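Long-range contacts in putative phophotriesterase (Proteus mirabilis, PDB 3RHG), which probably hydrolyses ester bonds with the help of two zinc ions, as a member of the phosphotriesterase family of metal-dependent hydrolases: residues M254-P262 / F296-N307; I74-K85 / Q110-N118. All coordinates share one frame; numbering follows the deposited sequence.

Contact 1 (M254-P262 / F296-N307); sequences MIGLDISFP and FLKQMWAKNGGN. With BEZ (benzoic acid), chain D.
Leu257 overlaps the thioether end of Met300: its CD1 packs against Met300 CE and SD, 3.5 Å from the sulfur, and comes within 4.2 Å of CE2 at the edge of the Phe296 ring. With CG anti to the backbone N (chi1 173°) and chi2 at 68°, CD1 faces Met300 and CD2 reaches C4 of benzoic acid (3.9 Å). The benzoate ring brings its C5-C6 edge over one face of Phe261, CZ to C5 3.6 Å, and Phe296 and Met254 add further contacts, so both loops wall the benzoate pocket. Deeper in the contact, Ile259 CD1 rests on Leu297 CD1 (3.8 Å) and on the amide of Gln299, which is bonded to Asn68 and Leu58. At the far end Asn307 ND2 donates twice, both acceptors close to its amide plane: to a lone pair of Gly256 O (2.8 Å), in the turn from Met254 to Leu257, and to Asp258 OD2 (3.0 Å), met from above a carboxylate that stands nearly perpendicular to the amide. A water links Gly256 O to Asn307 N. The chemistry divides: apolar groups line the pocket, while at the other end a buried amide nitrogen is satisfied by a carbonyl and a carboxylate.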
loop_
_atom_site.group_PDB
_atom_site.type_symbol
_atom_site.label_atom_id
_atom_site.label_comp_id
_atom_site.label_asym_id
_atom_site.label_seq_id
_atom_site.Cartn_x
_atom_site.Cartn_y
_atom_site.Cartn_z
ATOM N N MET A 254 -5.429 -10.087 7.418
ATOM C CA MET A 254 -5.336 -8.675 7.003
ATOM C C MET A 254 -4.542 -8.587 5.713
ATOM O O MET A 254 -3.912 -7.574 5.409
ATOM C CB MET A 254 -4.701 -7.831 8.104
ATOM C CG MET A 254 -5.503 -7.903 9.386
ATOM S SD MET A 254 -4.609 -7.340 10.861
ATOM C CE MET A 254 -4.409 -5.603 10.515
ATOM N N ILE A 255 -4.576 -9.670 4.937
ATOM C CA ILE A 255 -3.719 -9.726 3.762
ATOM C C ILE A 255 -4.262 -8.813 2.691
ATOM O O ILE A 255 -5.398 -8.989 2.237
ATOM C CB ILE A 255 -3.573 -11.190 3.264
ATOM C CG1 ILE A 255 -2.815 -12.002 4.322
ATOM C CG2 ILE A 255 -2.825 -11.255 1.897
ATOM C CD1 ILE A 255 -2.774 -13.495 4.033
ATOM N N GLY A 256 -3.447 -7.835 2.284
ATOM C CA GLY A 256 -3.885 -6.810 1.352
ATOM C C GLY A 256 -4.749 -5.715 1.966
ATOM O O GLY A 256 -5.397 -4.942 1.234
ATOM N N LEU A 257 -4.728 -5.594 3.294
ATOM C CA LEU A 257 -5.519 -4.553 3.931
ATOM C C LEU A 257 -5.033 -3.139 3.491
ATOM O O LEU A 257 -5.831 -2.275 3.079
ATOM C CB LEU A 257 -5.507 -4.756 5.457
ATOM C CG LEU A 257 -6.161 -3.660 6.301
ATOM C CD1 LEU A 257 -7.617 -3.697 6.035
ATOM C CD2 LEU A 257 -5.874 -3.885 7.755
ATOM N N ASP A 258 -3.731 -2.916 3.557
ATOM C CA ASP A 258 -3.085 -1.733 2.959
ATOM C C ASP A 258 -3.631 -0.425 3.512
ATOM O O ASP A 258 -3.865 0.530 2.753
ATOM C CB ASP A 258 -3.211 -1.715 1.429
ATOM C CG ASP A 258 -2.455 -2.862 0.735
ATOM O OD1 ASP A 258 -1.737 -3.671 1.387
ATOM O OD2 ASP A 258 -2.582 -2.939 -0.505
ATOM N N ILE A 259 -3.822 -0.371 4.825
ATOM C CA ILE A 259 -4.385 0.824 5.468
ATOM C C ILE A 259 -3.546 1.143 6.688
ATOM O O ILE A 259 -3.041 0.238 7.376
ATOM C CB ILE A 259 -5.851 0.589 5.909
ATOM C CG1 ILE A 259 -6.755 0.324 4.702
ATOM C CG2 ILE A 259 -6.389 1.769 6.714
ATOM C CD1 ILE A 259 -8.197 -0.124 5.099
ATOM N N SER A 260 -3.387 2.438 6.943
ATOM C CA SER A 260 -2.752 2.903 8.161
ATOM C C SER A 260 -3.815 3.573 9.039
ATOM O O SER A 260 -4.560 4.448 8.580
ATOM C CB SER A 260 -1.601 3.860 7.828
ATOM O OG SER A 260 -0.669 3.260 6.926
ATOM N N PHE A 261 -3.881 3.154 10.291
ATOM C CA PHE A 261 -4.855 3.692 11.213
ATOM C C PHE A 261 -4.204 4.772 12.079
ATOM O O PHE A 261 -3.044 4.650 12.485
ATOM C CB PHE A 261 -5.459 2.546 12.029
ATOM C CG PHE A 261 -6.100 1.501 11.171
ATOM C CD1 PHE A 261 -7.412 1.649 10.742
ATOM C CD2 PHE A 261 -5.365 0.397 10.734
ATOM C CE1 PHE A 261 -7.997 0.704 9.925
ATOM C CE2 PHE A 261 -5.942 -0.556 9.907
ATOM C CZ PHE A 261 -7.252 -0.416 9.500
ATOM N N PRO A 262 -4.931 5.857 12.331
ATOM C CA PRO A 262 -4.308 6.936 13.093
ATOM C C PRO A 262 -3.845 6.511 14.495
ATOM O O PRO A 262 -2.862 7.048 15.005
ATOM C CB PRO A 262 -5.401 7.994 13.169
ATOM C CG PRO A 262 -6.276 7.736 11.967
ATOM C CD PRO A 262 -6.136 6.279 11.602
ATOM N N PHE A 296 -13.863 -5.148 5.496
ATOM C CA PHE A 296 -14.804 -4.634 6.484
ATOM C C PHE A 296 -15.120 -3.165 6.268
ATOM O O PHE A 296 -15.877 -2.579 7.047
ATOM C CB PHE A 296 -14.313 -4.890 7.922
ATOM C CG PHE A 296 -13.274 -3.899 8.437
ATOM C CD1 PHE A 296 -13.647 -2.902 9.340
ATOM C CD2 PHE A 296 -11.923 -4.001 8.065
ATOM C CE1 PHE A 296 -12.703 -1.978 9.842
ATOM C CE2 PHE A 296 -10.955 -3.098 8.557
ATOM C CZ PHE A 296 -11.342 -2.099 9.461
ATOM N N LEU A 297 -14.546 -2.600 5.202
ATOM C CA LEU A 297 -14.707 -1.199 4.812
ATOM C C LEU A 297 -14.946 -1.150 3.320
ATOM O O LEU A 297 -14.418 -1.991 2.588
ATOM C CB LEU A 297 -13.437 -0.400 5.131
ATOM C CG LEU A 297 -13.016 -0.259 6.596
ATOM C CD1 LEU A 297 -11.560 0.223 6.730
ATOM C CD2 LEU A 297 -13.995 0.684 7.390
ATOM N N LYS A 298 -15.718 -0.174 2.850
ATOM C CA LYS A 298 -15.994 -0.113 1.426
ATOM C C LYS A 298 -14.713 0.113 0.625
ATOM O O LYS A 298 -14.626 -0.292 -0.534
ATOM C CB LYS A 298 -17.053 0.962 1.097
ATOM C CG LYS A 298 -18.442 0.659 1.662
ATOM C CD LYS A 298 -19.482 1.575 1.046
ATOM C CE LYS A 298 -20.838 1.364 1.683
ATOM N NZ LYS A 298 -21.875 2.264 1.080
ATOM N N GLN A 299 -13.728 0.784 1.226
ATOM C CA GLN A 299 -12.496 1.082 0.508
ATOM C C GLN A 299 -11.725 -0.193 0.157
ATOM O O GLN A 299 -10.845 -0.172 -0.713
ATOM C CB GLN A 299 -11.590 2.003 1.321
ATOM C CG GLN A 299 -10.872 1.291 2.438
ATOM C CD GLN A 299 -10.157 2.283 3.335
ATOM O OE1 GLN A 299 -10.762 2.876 4.228
ATOM N NE2 GLN A 299 -8.862 2.479 3.090
ATOM N N MET A 300 -12.052 -1.303 0.815
ATOM C CA MET A 300 -11.339 -2.541 0.527
ATOM C C MET A 300 -11.859 -3.279 -0.707
ATOM O O MET A 300 -11.199 -4.192 -1.231
ATOM C CB MET A 300 -11.347 -3.464 1.739
ATOM C CG MET A 300 -10.689 -2.823 2.944
ATOM S SD MET A 300 -10.731 -3.813 4.436
ATOM C CE MET A 300 -9.719 -5.247 3.957
ATOM N N TRP A 301 -13.045 -2.902 -1.176
ATOM C CA TRP A 301 -13.590 -3.532 -2.371
ATOM C C TRP A 301 -12.710 -3.241 -3.587
ATOM O O TRP A 301 -12.221 -2.111 -3.742
ATOM C CB TRP A 301 -14.983 -2.965 -2.639
ATOM C CG TRP A 301 -16.016 -3.391 -1.657
ATOM C CD1 TRP A 301 -15.984 -4.489 -0.827
ATOM C CD2 TRP A 301 -17.283 -2.770 -1.454
ATOM N NE1 TRP A 301 -17.157 -4.564 -0.107
ATOM C CE2 TRP A 301 -17.965 -3.513 -0.466
ATOM C CE3 TRP A 301 -17.893 -1.629 -1.989
ATOM C CZ2 TRP A 301 -19.242 -3.158 -0.012
ATOM C CZ3 TRP A 301 -19.158 -1.290 -1.552
ATOM C CH2 TRP A 301 -19.822 -2.050 -0.573
ATOM N N ALA A 302 -12.504 -4.246 -4.444
ATOM C CA ALA A 302 -11.730 -4.053 -5.678
ATOM C C ALA A 302 -12.299 -2.966 -6.601
ATOM O O ALA A 302 -11.538 -2.238 -7.250
ATOM C CB ALA A 302 -11.579 -5.374 -6.436
ATOM N N LYS A 303 -13.627 -2.847 -6.662
ATOM C CA LYS A 303 -14.264 -1.821 -7.497
ATOM C C LYS A 303 -13.859 -0.403 -7.062
ATOM O O LYS A 303 -13.967 0.571 -7.823
ATOM C CB LYS A 303 -15.796 -1.985 -7.476
ATOM C CG LYS A 303 -16.437 -1.745 -6.107
ATOM C CD LYS A 303 -17.811 -2.406 -5.986
ATOM C CE LYS A 303 -18.912 -1.474 -6.444
ATOM N NZ LYS A 303 -18.658 -0.957 -7.814
ATOM N N ASN A 304 -13.406 -0.292 -5.823
ATOM C CA ASN A 304 -12.934 0.992 -5.306
ATOM C C ASN A 304 -11.420 1.136 -5.318
ATOM O O ASN A 304 -10.894 2.126 -4.816
ATOM C CB ASN A 304 -13.503 1.266 -3.913
ATOM C CG ASN A 304 -15.000 1.527 -3.946
ATOM O OD1 ASN A 304 -15.511 2.139 -4.891
ATOM N ND2 ASN A 304 -15.718 1.026 -2.943
ATOM N N GLY A 305 -10.726 0.157 -5.913
ATOM C CA GLY A 305 -9.260 0.169 -5.955
ATOM C C GLY A 305 -8.595 -0.532 -4.781
ATOM O O GLY A 305 -7.362 -0.494 -4.635
ATOM N N GLY A 306 -9.396 -1.189 -3.946
ATOM C CA GLY A 306 -8.866 -2.032 -2.876
ATOM C C GLY A 306 -8.551 -3.384 -3.442
ATOM O O GLY A 306 -8.576 -3.550 -4.660
ATOM N N ASN A 307 -8.268 -4.357 -2.568
ATOM C CA ASN A 307 -7.838 -5.659 -3.053
ATOM C C ASN A 307 -8.930 -6.714 -3.189
ATOM O O ASN A 307 -8.692 -7.758 -3.796
ATOM C CB ASN A 307 -6.631 -6.166 -2.269
ATOM C CG ASN A 307 -5.396 -5.313 -2.536
ATOM O OD1 ASN A 307 -5.097 -4.993 -3.696
ATOM N ND2 ASN A 307 -4.706 -4.900 -1.477
HETATM C C BEZ D . -8.232 -3.343 14.774
HETATM O O1 BEZ D . -8.099 -4.081 15.773
HETATM O O2 BEZ D . -8.394 -2.109 14.931
HETATM C C1 BEZ D . -8.198 -3.914 13.392
HETATM C C2 BEZ D . -8.165 -5.296 13.187
HETATM C C3 BEZ D . -8.149 -5.806 11.890
HETATM C C4 BEZ D . -8.144 -4.942 10.803
HETATM C C5 BEZ D . -8.164 -3.567 11.013
HETATM C C6 BEZ D . -8.196 -3.044 12.303
HETATM O O HOH W 1 -8.048 -4.186 0.362
#

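Contact 2 (I74-K85 / Q110-N118); sequences IEDVIFELNNFK and QVAELTGIN
Gln110 meets Ile74 where two neighbouring outer helices of the (beta/alpha)8 barrel of the amidohydrolase superfamily pack together, the segment axes 10.7 Å apart and crossing at -49°. Its CB lies 3.7 Å from Ile74 CD1, the two side chains set at about a right angle. Val111 follows as a knob in a hole made by Ile74, Val77, Ile78 and Leu81. Its CG2 branch does much of the filling, 3.7 Å from Ile74 CD1, and the isoleucines at 74 and 78 run past it in the opposite direction. One turn on, Leu114 CD1 touches Ile78 CD1 (3.6 Å), the side chains again crosswise, on the outer side of the interface. Thr115 turns its methyl CG2 to Ile78 CG1 (4.1 Å), while the hydroxyl, held between backbone N and carbonyl carbon (chi1 64°), folds back on its own helix. OG1 donates to Val111 O, which takes Thr115 N on the other face of its plane, and accepts from Ile117 N in an ST turn. Gly116, with positive phi, carries the chain out of the helix. Ile117 then points toward helix 74-86; its CD1 packs on Leu81 CB (3.9 Å) and near Lys85 CB, and both Leu81 and Ile117 also touch Ile92 of strand 89-94, which joins this layer to the barrel wall. The extended chain of Lys85 passes beside the helix end to Thr115 O, where NZ donates a short 2.6 Å bond, tilted 24° from the carbonyl plane.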
loop_
_atom_site.group_PDB
_atom_site.type_symbol
_atom_site.label_atom_id
_atom_site.label_comp_id
_atom_site.label_asym_id
_atom_site.label_seq_id
_atom_site.Cartn_x
_atom_site.Cartn_y
_atom_site.Cartn_z
ATOM N N ILE A 74 -26.321 -4.991 -1.013
ATOM C CA ILE A 74 -26.179 -6.339 -1.553
ATOM C C ILE A 74 -25.606 -6.378 -2.985
ATOM O O ILE A 74 -24.822 -7.267 -3.304
ATOM C CB ILE A 74 -27.486 -7.179 -1.435
ATOM C CG1 ILE A 74 -27.191 -8.647 -1.781
ATOM C CG2 ILE A 74 -28.567 -6.596 -2.349
ATOM C CD1 ILE A 74 -28.269 -9.610 -1.349
ATOM N N GLU A 75 -25.988 -5.430 -3.846
ATOM C CA GLU A 75 -25.477 -5.367 -5.220
ATOM C C GLU A 75 -23.951 -5.264 -5.223
ATOM O O GLU A 75 -23.258 -5.893 -6.033
ATOM C CB GLU A 75 -26.060 -4.158 -5.968
ATOM C CG GLU A 75 -27.472 -3.740 -5.545
ATOM C CD GLU A 75 -27.478 -2.652 -4.466
ATOM O OE1 GLU A 75 -27.941 -2.940 -3.344
ATOM O OE2 GLU A 75 -27.025 -1.513 -4.737
ATOM N N ASP A 76 -23.429 -4.431 -4.325
ATOM C CA ASP A 76 -21.977 -4.231 -4.241
ATOM C C ASP A 76 -21.280 -5.487 -3.732
ATOM O O ASP A 76 -20.230 -5.894 -4.247
ATOM C CB ASP A 76 -21.650 -3.063 -3.314
ATOM C CG ASP A 76 -22.038 -1.717 -3.905
ATOM O OD1 ASP A 76 -21.888 -1.529 -5.131
ATOM O OD2 ASP A 76 -22.488 -0.845 -3.140
ATOM N N VAL A 77 -21.855 -6.090 -2.695
ATOM C CA VAL A 77 -21.311 -7.338 -2.139
ATOM C C VAL A 77 -21.287 -8.484 -3.172
ATOM O O VAL A 77 -20.280 -9.187 -3.319
ATOM C CB VAL A 77 -22.067 -7.737 -0.842
ATOM C CG1 VAL A 77 -21.588 -9.106 -0.322
ATOM C CG2 VAL A 77 -21.883 -6.655 0.234
ATOM N N ILE A 78 -22.386 -8.662 -3.902
ATOM C CA ILE A 78 -22.446 -9.704 -4.925
ATOM C C ILE A 78 -21.419 -9.434 -6.026
ATOM O O ILE A 78 -20.734 -10.351 -6.484
ATOM C CB ILE A 78 -23.859 -9.840 -5.511
ATOM C CG1 ILE A 78 -24.773 -10.505 -4.479
ATOM C CG2 ILE A 78 -23.826 -10.637 -6.811
ATOM C CD1 ILE A 78 -26.228 -10.532 -4.866
ATOM N N PHE A 79 -21.296 -8.175 -6.450
ATOM C CA PHE A 79 -20.315 -7.837 -7.459
ATOM C C PHE A 79 -18.906 -8.235 -6.993
ATOM O O PHE A 79 -18.128 -8.820 -7.735
ATOM C CB PHE A 79 -20.376 -6.340 -7.769
ATOM C CG PHE A 79 -19.489 -5.927 -8.895
ATOM C CD1 PHE A 79 -19.893 -6.108 -10.216
ATOM C CD2 PHE A 79 -18.253 -5.350 -8.647
ATOM C CE1 PHE A 79 -19.078 -5.724 -11.261
ATOM C CE2 PHE A 79 -17.430 -4.961 -9.703
ATOM C CZ PHE A 79 -17.845 -5.152 -11.004
ATOM N N GLU A 80 -18.587 -7.929 -5.743
ATOM C CA GLU A 80 -17.265 -8.233 -5.207
ATOM C C GLU A 80 -17.056 -9.731 -5.020
ATOM O O GLU A 80 -15.960 -10.253 -5.246
ATOM C CB GLU A 80 -17.062 -7.494 -3.893
ATOM C CG GLU A 80 -16.856 -5.998 -4.111
ATOM C CD GLU A 80 -15.514 -5.701 -4.766
ATOM O OE1 GLU A 80 -14.492 -6.259 -4.293
ATOM O OE2 GLU A 80 -15.480 -4.904 -5.739
ATOM N N LEU A 81 -18.120 -10.429 -4.624
ATOM C CA LEU A 81 -18.037 -11.862 -4.424
ATOM C C LEU A 81 -17.791 -12.586 -5.740
ATOM O O LEU A 81 -17.180 -13.653 -5.768
ATOM C CB LEU A 81 -19.324 -12.379 -3.797
ATOM C CG LEU A 81 -19.464 -12.188 -2.293
ATOM C CD1 LEU A 81 -20.876 -12.555 -1.874
ATOM C CD2 LEU A 81 -18.403 -13.038 -1.540
ATOM N N ASN A 82 -18.272 -12.013 -6.836
ATOM C CA ASN A 82 -18.080 -12.662 -8.122
ATOM C C ASN A 82 -16.602 -12.792 -8.481
ATOM O O ASN A 82 -16.204 -13.756 -9.145
ATOM C CB ASN A 82 -18.910 -11.984 -9.221
ATOM C CG ASN A 82 -20.402 -12.283 -9.087
ATOM O OD1 ASN A 82 -20.792 -13.267 -8.454
ATOM N ND2 ASN A 82 -21.241 -11.429 -9.672
ATOM N N ASN A 83 -15.782 -11.856 -8.005
ATOM C CA ASN A 83 -14.335 -11.952 -8.190
ATOM C C ASN A 83 -13.763 -13.199 -7.525
ATOM O O ASN A 83 -12.867 -13.855 -8.063
ATOM C CB ASN A 83 -13.633 -10.701 -7.653
ATOM C CG ASN A 83 -13.979 -9.453 -8.456
ATOM O OD1 ASN A 83 -14.096 -9.517 -9.679
ATOM N ND2 ASN A 83 -14.150 -8.318 -7.773
ATOM N N PHE A 84 -14.286 -13.521 -6.351
ATOM C CA PHE A 84 -13.866 -14.706 -5.611
ATOM C C PHE A 84 -14.395 -15.953 -6.312
ATOM O O PHE A 84 -13.658 -16.929 -6.537
ATOM C CB PHE A 84 -14.404 -14.606 -4.177
ATOM C CG PHE A 84 -14.114 -15.802 -3.318
ATOM C CD1 PHE A 84 -12.802 -16.217 -3.064
ATOM C CD2 PHE A 84 -15.163 -16.461 -2.671
ATOM C CE1 PHE A 84 -12.558 -17.302 -2.216
ATOM C CE2 PHE A 84 -14.938 -17.531 -1.842
ATOM C CZ PHE A 84 -13.637 -17.963 -1.611
ATOM N N LYS A 85 -15.669 -15.909 -6.696
ATOM C CA LYS A 85 -16.294 -17.051 -7.337
ATOM C C LYS A 85 -15.566 -17.390 -8.637
ATOM O O LYS A 85 -15.327 -18.567 -8.925
ATOM C CB LYS A 85 -17.781 -16.755 -7.567
ATOM C CG LYS A 85 -18.607 -17.901 -8.105
ATOM C CD LYS A 85 -20.082 -17.526 -8.090
ATOM C CE LYS A 85 -20.866 -18.291 -9.127
ATOM N NZ LYS A 85 -22.314 -17.927 -9.073
ATOM N N GLN A 110 -29.550 -14.289 1.378
ATOM C CA GLN A 110 -29.851 -13.825 0.026
ATOM C C GLN A 110 -28.636 -13.980 -0.884
ATOM O O GLN A 110 -28.747 -14.414 -2.040
ATOM C CB GLN A 110 -30.316 -12.365 0.046
ATOM C CG GLN A 110 -31.741 -12.165 0.576
ATOM C CD GLN A 110 -32.004 -10.735 1.033
ATOM O OE1 GLN A 110 -31.587 -9.776 0.390
ATOM N NE2 GLN A 110 -32.692 -10.594 2.154
ATOM N N VAL A 111 -27.473 -13.606 -0.369
ATOM C CA VAL A 111 -26.245 -13.726 -1.158
ATOM C C VAL A 111 -25.912 -15.185 -1.486
ATOM O O VAL A 111 -25.516 -15.521 -2.612
ATOM C CB VAL A 111 -25.052 -13.057 -0.430
ATOM C CG1 VAL A 111 -23.723 -13.493 -1.058
ATOM C CG2 VAL A 111 -25.228 -11.551 -0.460
ATOM N N ALA A 112 -26.045 -16.048 -0.492
ATOM C CA ALA A 112 -25.799 -17.463 -0.700
ATOM C C ALA A 112 -26.688 -17.992 -1.827
ATOM O O ALA A 112 -26.237 -18.719 -2.722
ATOM C CB ALA A 112 -26.037 -18.241 0.594
ATOM N N GLU A 113 -27.963 -17.624 -1.778
ATOM C CA GLU A 113 -28.933 -18.095 -2.752
ATOM C C GLU A 113 -28.634 -17.563 -4.162
ATOM O O GLU A 113 -28.725 -18.293 -5.154
ATOM C CB GLU A 113 -30.330 -17.681 -2.314
ATOM C CG GLU A 113 -30.835 -18.448 -1.117
ATOM C CD GLU A 113 -32.147 -17.898 -0.594
ATOM O OE1 GLU A 113 -32.445 -16.716 -0.887
ATOM O OE2 GLU A 113 -32.879 -18.641 0.107
ATOM N N LEU A 114 -28.268 -16.294 -4.251
ATOM C CA LEU A 114 -28.036 -15.672 -5.557
ATOM C C LEU A 114 -26.720 -16.111 -6.208
ATOM O O LEU A 114 -26.636 -16.204 -7.427
ATOM C CB LEU A 114 -28.099 -14.144 -5.459
ATOM C CG LEU A 114 -29.494 -13.620 -5.121
ATOM C CD1 LEU A 114 -29.436 -12.190 -4.658
ATOM C CD2 LEU A 114 -30.431 -13.761 -6.319
ATOM N N THR A 115 -25.701 -16.376 -5.391
ATOM C CA THR A 115 -24.361 -16.631 -5.915
ATOM C C THR A 115 -23.985 -18.093 -5.899
ATOM O O THR A 115 -23.101 -18.511 -6.643
ATOM C CB THR A 115 -23.283 -15.909 -5.104
ATOM O OG1 THR A 115 -23.254 -16.432 -3.768
ATOM C CG2 THR A 115 -23.549 -14.422 -5.068
ATOM N N GLY A 116 -24.636 -18.864 -5.035
ATOM C CA GLY A 116 -24.307 -20.276 -4.894
ATOM C C GLY A 116 -23.056 -20.496 -4.070
ATOM O O GLY A 116 -22.611 -21.626 -3.891
ATOM N N ILE A 117 -22.475 -19.416 -3.566
ATOM C CA ILE A 117 -21.344 -19.527 -2.636
ATOM C C ILE A 117 -21.866 -19.995 -1.272
ATOM O O ILE A 117 -22.964 -19.606 -0.864
ATOM C CB ILE A 117 -20.623 -18.170 -2.505
ATOM C CG1 ILE A 117 -20.054 -17.736 -3.863
ATOM C CG2 ILE A 117 -19.552 -18.206 -1.396
ATOM C CD1 ILE A 117 -19.605 -16.310 -3.897
ATOM N N ASN A 118 -21.115 -20.872 -0.603
ATOM C CA ASN A 118 -21.435 -21.301 0.760
ATOM C C ASN A 118 -21.126 -20.128 1.681
ATOM O O ASN A 118 -19.982 -19.683 1.744
ATOM C CB ASN A 118 -20.586 -22.506 1.193
ATOM C CG ASN A 118 -20.766 -23.729 0.296
ATOM O OD1 ASN A 118 -21.895 -24.097 -0.082
ATOM N ND2 ASN A 118 -19.648 -24.378 -0.039
#

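Overall arrangement
Contact 2 comes first along the chain, and contact 1 opens only after it has closed; their centres lie about 18 Å apart. Both belong to one eight-stranded parallel barrel. Contact 2 pairs helices 74-86 and 105-115, on either side of strand 89-94 in sequence, whereas contact 1 joins the loops that follow strands 249-252 and 289-291, the last two strands. Helix 74-86 connects them directly: Glu80 takes probable hydrogen bonds from the backbone N atoms of Ala302 and Lys303, and Asp76 packs against Trp301 and Lys303. Helix 74-86 thus touches both the neighbouring helix 105-115 and the loop 296-307, whose Phe296 end borders the benzoate pocket and the metal-binding residues His25 and Asp294.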